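Local coordinates for protein putative tryptophan halogenase (Xanthomonas campestris pv. campestris, PDB 6Y1W) that probably acts as a flavin-dependent halogenase, using reduced FAD as cofactor to halogenate an aromatic substrate, in the manner of tryptophan halogenases, at residues A[24-29]-A[349-354]; A[67-72]-A[168-173]. All coordinates share one frame; numbering follows the deposited sequence. Where two conformers were deposited one is given.

Interaction 1: residues A[24-29]-A[349-354]; sequences GGTAGW and TNIHLI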
ATOM      1  N   GLY A  24      -8.170 -12.129  29.377  1.00 16.66           N
ATOM      2  CA  GLY A  24      -9.077 -12.819  28.489  1.00 17.99           C
ATOM      3  C   GLY A  24      -9.814 -11.811  27.640  1.00 15.82           C
ATOM      4  O   GLY A  24      -9.190 -10.943  27.019  1.00 16.53           O
ATOM      5  N   GLY A  25     -11.140 -11.915  27.641  1.00 17.08           N
ATOM      6  CA  GLY A  25     -12.000 -11.069  26.892  1.00 15.44           C
ATOM      7  C   GLY A  25     -11.710 -11.231  25.406  1.00 14.97           C
ATOM      8  O   GLY A  25     -11.153 -12.215  24.936  1.00 16.49           O
ATOM      9  N   THR A  26     -12.090 -10.213  24.650  1.00 15.73           N
ATOM     10  CA  THR A  26     -11.896 -10.238  23.211  0.51 16.10           C
ATOM     11  C   THR A  26     -10.412 -10.298  22.845  1.00 14.92           C
ATOM     12  O   THR A  26      -9.986 -11.037  21.952  1.00 14.83           O
ATOM     13  CB  THR A  26     -12.543  -8.979  22.652  0.51 19.02           C
ATOM     14  OG1 THR A  26     -13.881  -8.867  23.186  0.51 19.62           O
ATOM     15  CG2 THR A  26     -12.561  -9.019  21.179  0.51 14.83           C
ATOM     16  N   ALA A  27      -9.618  -9.436  23.482  1.00 13.61           N
ATOM     17  CA  ALA A  27      -8.212  -9.362  23.071  1.00 13.90           C
ATOM     18  C   ALA A  27      -7.496 -10.675  23.333  1.00 14.40           C
ATOM     19  O   ALA A  27      -6.777 -11.190  22.467  1.00 14.23           O
ATOM     20  CB  ALA A  27      -7.499  -8.217  23.795  1.00 14.16           C
ATOM     21  N   GLY A  28      -7.668 -11.211  24.534  1.00 13.99           N
ATOM     22  CA  GLY A  28      -6.929 -12.407  24.912  1.00 12.55           C
ATOM     23  C   GLY A  28      -7.363 -13.611  24.097  1.00 12.38           C
ATOM     24  O   GLY A  28      -6.509 -14.397  23.631  1.00 14.15           O
ATOM     25  N   TRP A  29      -8.683 -13.772  23.911  1.00 13.78           N
ATOM     26  CA  TRP A  29      -9.127 -14.986  23.225  1.00 12.78           C
ATOM     27  C   TRP A  29      -9.018 -14.853  21.717  1.00 13.17           C
ATOM     28  O   TRP A  29      -8.875 -15.869  21.031  1.00 14.41           O
ATOM     29  CB  TRP A  29     -10.549 -15.384  23.677  1.00 13.25           C
ATOM     30  CG  TRP A  29     -10.536 -15.939  25.095  1.00 15.64           C
ATOM     31  CD1 TRP A  29     -11.064 -15.356  26.213  1.00 14.82           C
ATOM     32  CD2 TRP A  29      -9.913 -17.156  25.537  1.00 13.53           C
ATOM     33  NE1 TRP A  29     -10.832 -16.150  27.311  1.00 14.66           N
ATOM     34  CE2 TRP A  29     -10.113 -17.252  26.923  1.00 14.17           C
ATOM     35  CE3 TRP A  29      -9.208 -18.167  24.885  1.00 17.90           C
ATOM     36  CZ2 TRP A  29      -9.626 -18.326  27.682  1.00 17.96           C
ATOM     37  CZ3 TRP A  29      -8.726 -19.222  25.623  1.00 16.07           C
ATOM     38  CH2 TRP A  29      -8.932 -19.295  27.018  1.00 18.20           C
ATOM     39  N   THR A 349     -13.462   0.508  15.260  1.00 12.55           N
ATOM     40  CA  THR A 349     -12.098   0.034  15.020  1.00 12.71           C
ATOM     41  C   THR A 349     -11.518  -0.811  16.165  1.00 14.18           C
ATOM     42  O   THR A 349     -10.405  -1.317  16.004  1.00 14.27           O
ATOM     43  CB  THR A 349     -11.147   1.205  14.737  1.00 12.93           C
ATOM     44  OG1 THR A 349     -11.319   2.256  15.713  1.00 14.72           O
ATOM     45  CG2 THR A 349     -11.359   1.770  13.334  1.00 11.96           C
ATOM     46  N   ASN A 350     -12.219  -1.022  17.287  1.00 15.32           N
ATOM     47  CA  ASN A 350     -11.590  -1.692  18.445  1.00 14.80           C
ATOM     48  C   ASN A 350     -11.147  -3.120  18.113  1.00 16.73           C
ATOM     49  O   ASN A 350      -9.975  -3.500  18.294  1.00 15.50           O
ATOM     50  CB  ASN A 350     -12.578  -1.719  19.627  1.00 14.92           C
ATOM     51  CG  ASN A 350     -12.090  -2.603  20.778  1.00 25.38           C
ATOM     52  OD1 ASN A 350     -11.024  -2.328  21.316  1.00 28.27           O
ATOM     53  ND2 ASN A 350     -12.853  -3.659  21.163  1.00 19.32           N
ATOM     54  N   ILE A 351     -12.086  -3.951  17.646  1.00 13.04           N
ATOM     55  CA  ILE A 351     -11.729  -5.334  17.335  1.00 15.53           C
ATOM     56  C   ILE A 351     -10.733  -5.416  16.186  1.00 15.16           C
ATOM     57  O   ILE A 351      -9.837  -6.274  16.196  1.00 14.85           O
ATOM     58  CB  ILE A 351     -13.021  -6.139  17.099  1.00 11.83           C
ATOM     59  CG1 ILE A 351     -13.593  -6.505  18.471  1.00 15.63           C
ATOM     60  CG2 ILE A 351     -12.752  -7.428  16.267  1.00 14.19           C
ATOM     61  CD1 ILE A 351     -14.985  -7.138  18.400  1.00 17.77           C
ATOM     62  N   HIS A 352     -10.825  -4.505  15.221  1.00 12.99           N
ATOM     63  CA  HIS A 352      -9.871  -4.456  14.117  1.00 13.16           C
ATOM     64  C   HIS A 352      -8.454  -4.237  14.624  1.00 14.86           C
ATOM     65  O   HIS A 352      -7.501  -4.856  14.132  1.00 14.44           O
ATOM     66  CB  HIS A 352     -10.288  -3.338  13.168  1.00 14.90           C
ATOM     67  CG  HIS A 352      -9.229  -2.992  12.174  1.00 12.56           C
ATOM     68  ND1 HIS A 352      -9.073  -3.677  10.988  1.00 13.38           N
ATOM     69  CD2 HIS A 352      -8.285  -2.022  12.184  1.00 14.79           C
ATOM     70  CE1 HIS A 352      -8.071  -3.141  10.302  1.00 13.75           C
ATOM     71  NE2 HIS A 352      -7.584  -2.128  11.005  1.00 14.34           N
ATOM     72  N   LEU A 353      -8.290  -3.334  15.596  1.00 12.86           N
ATOM     73  CA  LEU A 353      -6.949  -3.062  16.080  1.00 11.42           C
ATOM     74  C   LEU A 353      -6.382  -4.241  16.848  1.00 14.10           C
ATOM     75  O   LEU A 353      -5.177  -4.463  16.794  1.00 15.47           O
ATOM     76  CB  LEU A 353      -6.934  -1.803  16.944  1.00 14.44           C
ATOM     77  CG  LEU A 353      -7.013  -0.548  16.065  1.00 15.08           C
ATOM     78  CD1 LEU A 353      -7.430   0.646  16.928  1.00 16.62           C
ATOM     79  CD2 LEU A 353      -5.722  -0.256  15.298  1.00 16.36           C
ATOM     80  N   ILE A 354      -7.229  -5.007  17.547  1.00 13.58           N
ATOM     81  CA  ILE A 354      -6.774  -6.272  18.132  1.00 11.75           C
ATOM     82  C   ILE A 354      -6.308  -7.217  17.034  1.00 12.44           C
ATOM     83  O   ILE A 354      -5.218  -7.805  17.101  1.00 13.63           O
ATOM     84  CB  ILE A 354      -7.898  -6.908  18.971  1.00 14.17           C
ATOM     85  CG1 ILE A 354      -8.191  -6.035  20.201  1.00 14.09           C
ATOM     86  CG2 ILE A 354      -7.428  -8.300  19.454  1.00 13.07           C
ATOM     87  CD1 ILE A 354      -9.511  -6.434  20.929  1.00 16.66           C
TER

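Interaction 2: residues A[67-72]-A[168-173]; sequences VTFHRL and GLYARF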
ATOM      1  N   VAL A  67     -14.112 -10.321   8.686  1.00 11.46           N
ATOM      2  CA  VAL A  67     -14.496 -11.399   7.774  1.00 11.83           C
ATOM      3  C   VAL A  67     -13.249 -12.146   7.322  1.00 17.32           C
ATOM      4  O   VAL A  67     -13.208 -13.385   7.276  1.00 15.34           O
ATOM      5  CB  VAL A  67     -15.276 -10.839   6.571  1.00 17.50           C
ATOM      6  CG1 VAL A  67     -15.770 -11.980   5.670  1.00 16.55           C
ATOM      7  CG2 VAL A  67     -16.456 -10.005   7.025  1.00 12.95           C
ATOM      8  N   THR A  68     -12.210 -11.398   6.981  1.00 15.32           N
ATOM      9  CA  THR A  68     -10.938 -12.021   6.624  1.00 14.40           C
ATOM     10  C   THR A  68     -10.333 -12.793   7.790  1.00 13.80           C
ATOM     11  O   THR A  68      -9.793 -13.888   7.588  1.00 14.49           O
ATOM     12  CB  THR A  68      -9.985 -10.935   6.129  1.00 18.33           C
ATOM     13  OG1 THR A  68     -10.572 -10.313   4.985  1.00 21.77           O
ATOM     14  CG2 THR A  68      -8.620 -11.537   5.747  1.00 17.12           C
ATOM     15  N   PHE A  69     -10.347 -12.231   9.003  1.00 14.59           N
ATOM     16  CA  PHE A  69      -9.828 -12.956  10.177  1.00 13.72           C
ATOM     17  C   PHE A  69     -10.443 -14.356  10.288  1.00 14.27           C
ATOM     18  O   PHE A  69      -9.745 -15.354  10.537  1.00 15.11           O
ATOM     19  CB  PHE A  69     -10.149 -12.141  11.455  1.00 17.95           C
ATOM     20  CG  PHE A  69      -9.432 -12.617  12.720  1.00 14.76           C
ATOM     21  CD1 PHE A  69      -8.045 -12.617  12.793  1.00 14.02           C
ATOM     22  CD2 PHE A  69     -10.179 -13.020  13.836  1.00 16.92           C
ATOM     23  CE1 PHE A  69      -7.391 -12.998  14.000  1.00 11.26           C
ATOM     24  CE2 PHE A  69      -9.545 -13.433  15.033  1.00 17.01           C
ATOM     25  CZ  PHE A  69      -8.162 -13.406  15.112  1.00 15.76           C
ATOM     26  N   HIS A  70     -11.758 -14.456  10.105  1.00 15.24           N
ATOM     27  CA  HIS A  70     -12.396 -15.757  10.249  1.00 15.30           C
ATOM     28  C   HIS A  70     -12.038 -16.676   9.094  1.00 16.85           C
ATOM     29  O   HIS A  70     -11.940 -17.889   9.300  1.00 15.56           O
ATOM     30  CB  HIS A  70     -13.917 -15.574  10.395  1.00 14.44           C
ATOM     31  CG  HIS A  70     -14.266 -14.969  11.706  1.00 14.70           C
ATOM     32  ND1 HIS A  70     -15.530 -14.516  12.018  1.00 14.36           N
ATOM     33  CD2 HIS A  70     -13.511 -14.783  12.816  1.00 15.43           C
ATOM     34  CE1 HIS A  70     -15.529 -14.050  13.256  1.00 15.79           C
ATOM     35  NE2 HIS A  70     -14.321 -14.201  13.762  1.00 16.22           N
ATOM     36  N   ARG A  71     -11.770 -16.120   7.913  1.00 14.61           N
ATOM     37  CA  ARG A  71     -11.252 -16.949   6.831  1.00 14.52           C
ATOM     38  C   ARG A  71      -9.887 -17.513   7.162  1.00 19.20           C
ATOM     39  O   ARG A  71      -9.599 -18.669   6.833  1.00 19.82           O
ATOM     40  CB  ARG A  71     -11.187 -16.151   5.540  1.00 15.44           C
ATOM     41  CG  ARG A  71     -12.547 -15.929   5.018  1.00 21.82           C
ATOM     42  CD  ARG A  71     -12.553 -15.624   3.544  1.00 46.94           C
ATOM     43  NE  ARG A  71     -13.943 -15.367   3.205  1.00 65.79           N
ATOM     44  CZ  ARG A  71     -14.406 -14.210   2.763  1.00 63.00           C
ATOM     45  NH1 ARG A  71     -13.571 -13.188   2.577  1.00 45.75           N
ATOM     46  NH2 ARG A  71     -15.709 -14.090   2.511  1.00 32.89           N
ATOM     47  N   LEU A  72      -9.012 -16.700   7.767  1.00 14.68           N
ATOM     48  CA  LEU A  72      -7.689 -17.212   8.131  1.00 14.93           C
ATOM     49  C   LEU A  72      -7.819 -18.318   9.166  1.00 16.89           C
ATOM     50  O   LEU A  72      -7.078 -19.306   9.126  1.00 15.98           O
ATOM     51  CB  LEU A  72      -6.793 -16.093   8.704  1.00 17.59           C
ATOM     52  CG  LEU A  72      -6.641 -14.834   7.854  1.00 18.81           C
ATOM     53  CD1 LEU A  72      -5.772 -13.803   8.581  1.00 19.31           C
ATOM     54  CD2 LEU A  72      -6.096 -15.152   6.478  1.00 20.33           C
ATOM     55  N   GLY A 168     -19.046 -10.415  24.485  1.00 14.46           N
ATOM     56  CA  GLY A 168     -18.802 -11.432  25.493  1.00 18.24           C
ATOM     57  C   GLY A 168     -19.042 -12.818  24.933  1.00 16.13           C
ATOM     58  O   GLY A 168     -18.272 -13.740  25.209  1.00 15.84           O
ATOM     59  N   LEU A 169     -20.121 -12.979  24.155  1.00 15.17           N
ATOM     60  CA  LEU A 169     -20.364 -14.257  23.500  1.00 15.14           C
ATOM     61  C   LEU A 169     -19.277 -14.559  22.485  1.00 15.07           C
ATOM     62  O   LEU A 169     -18.911 -15.717  22.305  1.00 13.96           O
ATOM     63  CB  LEU A 169     -21.728 -14.266  22.799  1.00 14.90           C
ATOM     64  CG  LEU A 169     -22.923 -14.228  23.759  1.00 18.38           C
ATOM     65  CD1 LEU A 169     -24.216 -14.100  23.014  1.00 15.73           C
ATOM     66  CD2 LEU A 169     -22.905 -15.481  24.650  1.00 19.40           C
ATOM     67  N   TYR A 170     -18.758 -13.541  21.805  1.00 12.82           N
ATOM     68  CA  TYR A 170     -17.688 -13.775  20.836  1.00 12.52           C
ATOM     69  C   TYR A 170     -16.428 -14.290  21.540  1.00 13.41           C
ATOM     70  O   TYR A 170     -15.803 -15.276  21.100  1.00 14.44           O
ATOM     71  CB  TYR A 170     -17.410 -12.476  20.050  1.00 13.60           C
ATOM     72  CG  TYR A 170     -16.341 -12.575  18.968  1.00 12.95           C
ATOM     73  CD1 TYR A 170     -16.318 -13.641  18.081  1.00 13.71           C
ATOM     74  CD2 TYR A 170     -15.326 -11.615  18.867  1.00 17.54           C
ATOM     75  CE1 TYR A 170     -15.361 -13.740  17.073  1.00 14.09           C
ATOM     76  CE2 TYR A 170     -14.360 -11.693  17.862  1.00 14.38           C
ATOM     77  CZ  TYR A 170     -14.395 -12.757  16.973  1.00 13.50           C
ATOM     78  OH  TYR A 170     -13.430 -12.847  15.994  1.00 14.86           O
ATOM     79  N   ALA A 171     -16.047 -13.652  22.656  1.00 12.51           N
ATOM     80  CA  ALA A 171     -14.907 -14.149  23.426  1.00 12.63           C
ATOM     81  C   ALA A 171     -15.115 -15.585  23.895  1.00 14.39           C
ATOM     82  O   ALA A 171     -14.158 -16.362  23.938  1.00 15.02           O
ATOM     83  CB  ALA A 171     -14.631 -13.225  24.633  1.00 14.82           C
ATOM     84  N   ARG A 172     -16.342 -15.947  24.306  1.00 14.62           N
ATOM     85  CA  ARG A 172     -16.586 -17.315  24.757  0.58 15.66           C
ATOM     86  C   ARG A 172     -16.485 -18.298  23.594  1.00 17.97           C
ATOM     87  O   ARG A 172     -15.930 -19.398  23.757  1.00 16.86           O
ATOM     88  CB  ARG A 172     -17.959 -17.412  25.437  0.58 19.48           C
ATOM     89  CG  ARG A 172     -18.183 -18.744  26.182  0.58 19.73           C
ATOM     90  CD  ARG A 172     -17.279 -18.811  27.428  0.58 24.55           C
ATOM     91  NE  ARG A 172     -17.258 -20.136  28.061  0.58 23.18           N
ATOM     92  CZ  ARG A 172     -16.635 -21.198  27.560  0.58 28.93           C
ATOM     93  NH1 ARG A 172     -15.988 -21.094  26.415  0.58 18.27           N
ATOM     94  NH2 ARG A 172     -16.660 -22.363  28.202  0.58 32.25           N
ATOM     95  N   PHE A 173     -16.959 -17.893  22.409  1.00 15.20           N
ATOM     96  CA  PHE A 173     -16.833 -18.698  21.196  1.00 14.03           C
ATOM     97  C   PHE A 173     -15.366 -18.922  20.857  1.00 15.56           C
ATOM     98  O   PHE A 173     -14.946 -20.052  20.568  1.00 16.77           O
ATOM     99  CB  PHE A 173     -17.589 -17.994  20.053  1.00 16.05           C
ATOM    100  CG  PHE A 173     -17.469 -18.656  18.724  1.00 15.31           C
ATOM    101  CD1 PHE A 173     -18.403 -19.620  18.319  1.00 18.16           C
ATOM    102  CD2 PHE A 173     -16.491 -18.278  17.838  1.00 18.41           C
ATOM    103  CE1 PHE A 173     -18.298 -20.210  17.041  1.00 20.50           C
ATOM    104  CE2 PHE A 173     -16.375 -18.888  16.572  1.00 19.71           C
ATOM    105  CZ  PHE A 173     -17.282 -19.836  16.183  1.00 18.89           C
TER

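Interaction 1: residues A[24-29]-A[349-354]
T26 and A27, in the first turn of helix 25-39, meet I351 and I354 of helix 350-363 through carbon alone. In the T26 conformer described, one of two deposited, the methyl CG2 does the touching: it lies 3.8 Å from I351 CG1 and 4.0 Å from I354 CD1, and the T26 side chain crosses each isoleucine at about a right angle. CG2 stands anti to the backbone N, with OG1 at chi1 -50° beside that nitrogen, and the threonine thereby offers its methyl to the partner helix. A27 is met differently. I354 lays two methyls against it, CD1 at 3.9 Å from A27 CB and CG2 at 3.9 Å from A27 CA, and the small alanine lets the branched side chain come down onto the backbone. I351 and I354 are one turn apart and so project on the same side of their helix; M30, a turn further along helix 25-39, touches both.

The two helix starts run nearly parallel, 24° between their directions, with axes 10.1 Å apart at closest. G23, G25 and G28 fit the GxGxxG pattern, consistent with a Rossmann-type FAD domain; G24 lies within it. G25 has positive phi (62°), a conformation glycine adopts easily, and G28 N donates a backbone hydrogen bond to G24 O (2.9 Å). FAD is predicted to bind at G24, G25, T26, A27 and I351. In this crystal a tartaric acid molecule, probably from the crystallisation liquor, is hydrogen-bonded to the backbone N of T26 and of A27. The helix start thus offers its N-H groups to a polar guest, while the contact with helix 350-363 contains no hydrogen bond, so its chemistry is that of apolar contact and burial of methyl and methylene groups.

Interaction 2: residues A[67-72]-A[168-173]
The hydroxyl of Y170 and the imidazole of H70 share a hydrogen bond of 2.8 Å between Y170 OH and H70 NE2, bent to 157°, in which either group may be the donor. The side chains come from opposite directions, so a gap of 12.0 Å between H70 CA and Y170 CA is spanned by two long aromatic groups. Y170 CZ lies at the edge of the imidazole, in its plane, and OH near that plane, so NE2 faces the hydroxyl edge-on. The rings meet rim to rim, their planes at 58° and their centroids 5.6 Å apart. Y170 reaches out with CG anti to its own nitrogen (chi1 -178°).

The same hydroxyl also lies at the edge of the F69 ring, near its plane, 3.9 Å from F69 CD2; this is van der Waals contact. Within the FAD-binding fold suggested by the family, helix 65-73 and helix 167-180 are joined here by a buried hydrogen bond. The type of each residue fits: histidine supplies a ring nitrogen that can donate or accept a hydrogen bond, tyrosine a hydroxyl at the end of a ring long enough to cross the gap, and phenylalanine an apolar ring edge beside the hydroxyl. F80 of helix 77-83 meets H70 edge-to-face and also touches the Y170 ring. From helix 25-39, M30 touches both F69 and Y170, while A34 packs on F69.

Overall arrangement
Interactions 1 and 2 lie side by side, their centres 10 Å apart, and interaction 2 is nested along the chain within the loop closed by interaction 1. They touch directly: A171 CB packs 3.6 Å from G25 C, and A171 O lies 3.7 Å from W29 CB, so helix 167-180 backs the glycine-rich helix start. The side chain of Y170 is about 4 Å from that of T26 and about 5 Å from that of I351, nearest atoms in each case, and the T26 side chain is about 3 Å from the bound tartaric acid. The predicted active-site residue K89 lies about 10 Å from I351, side chain to side chain.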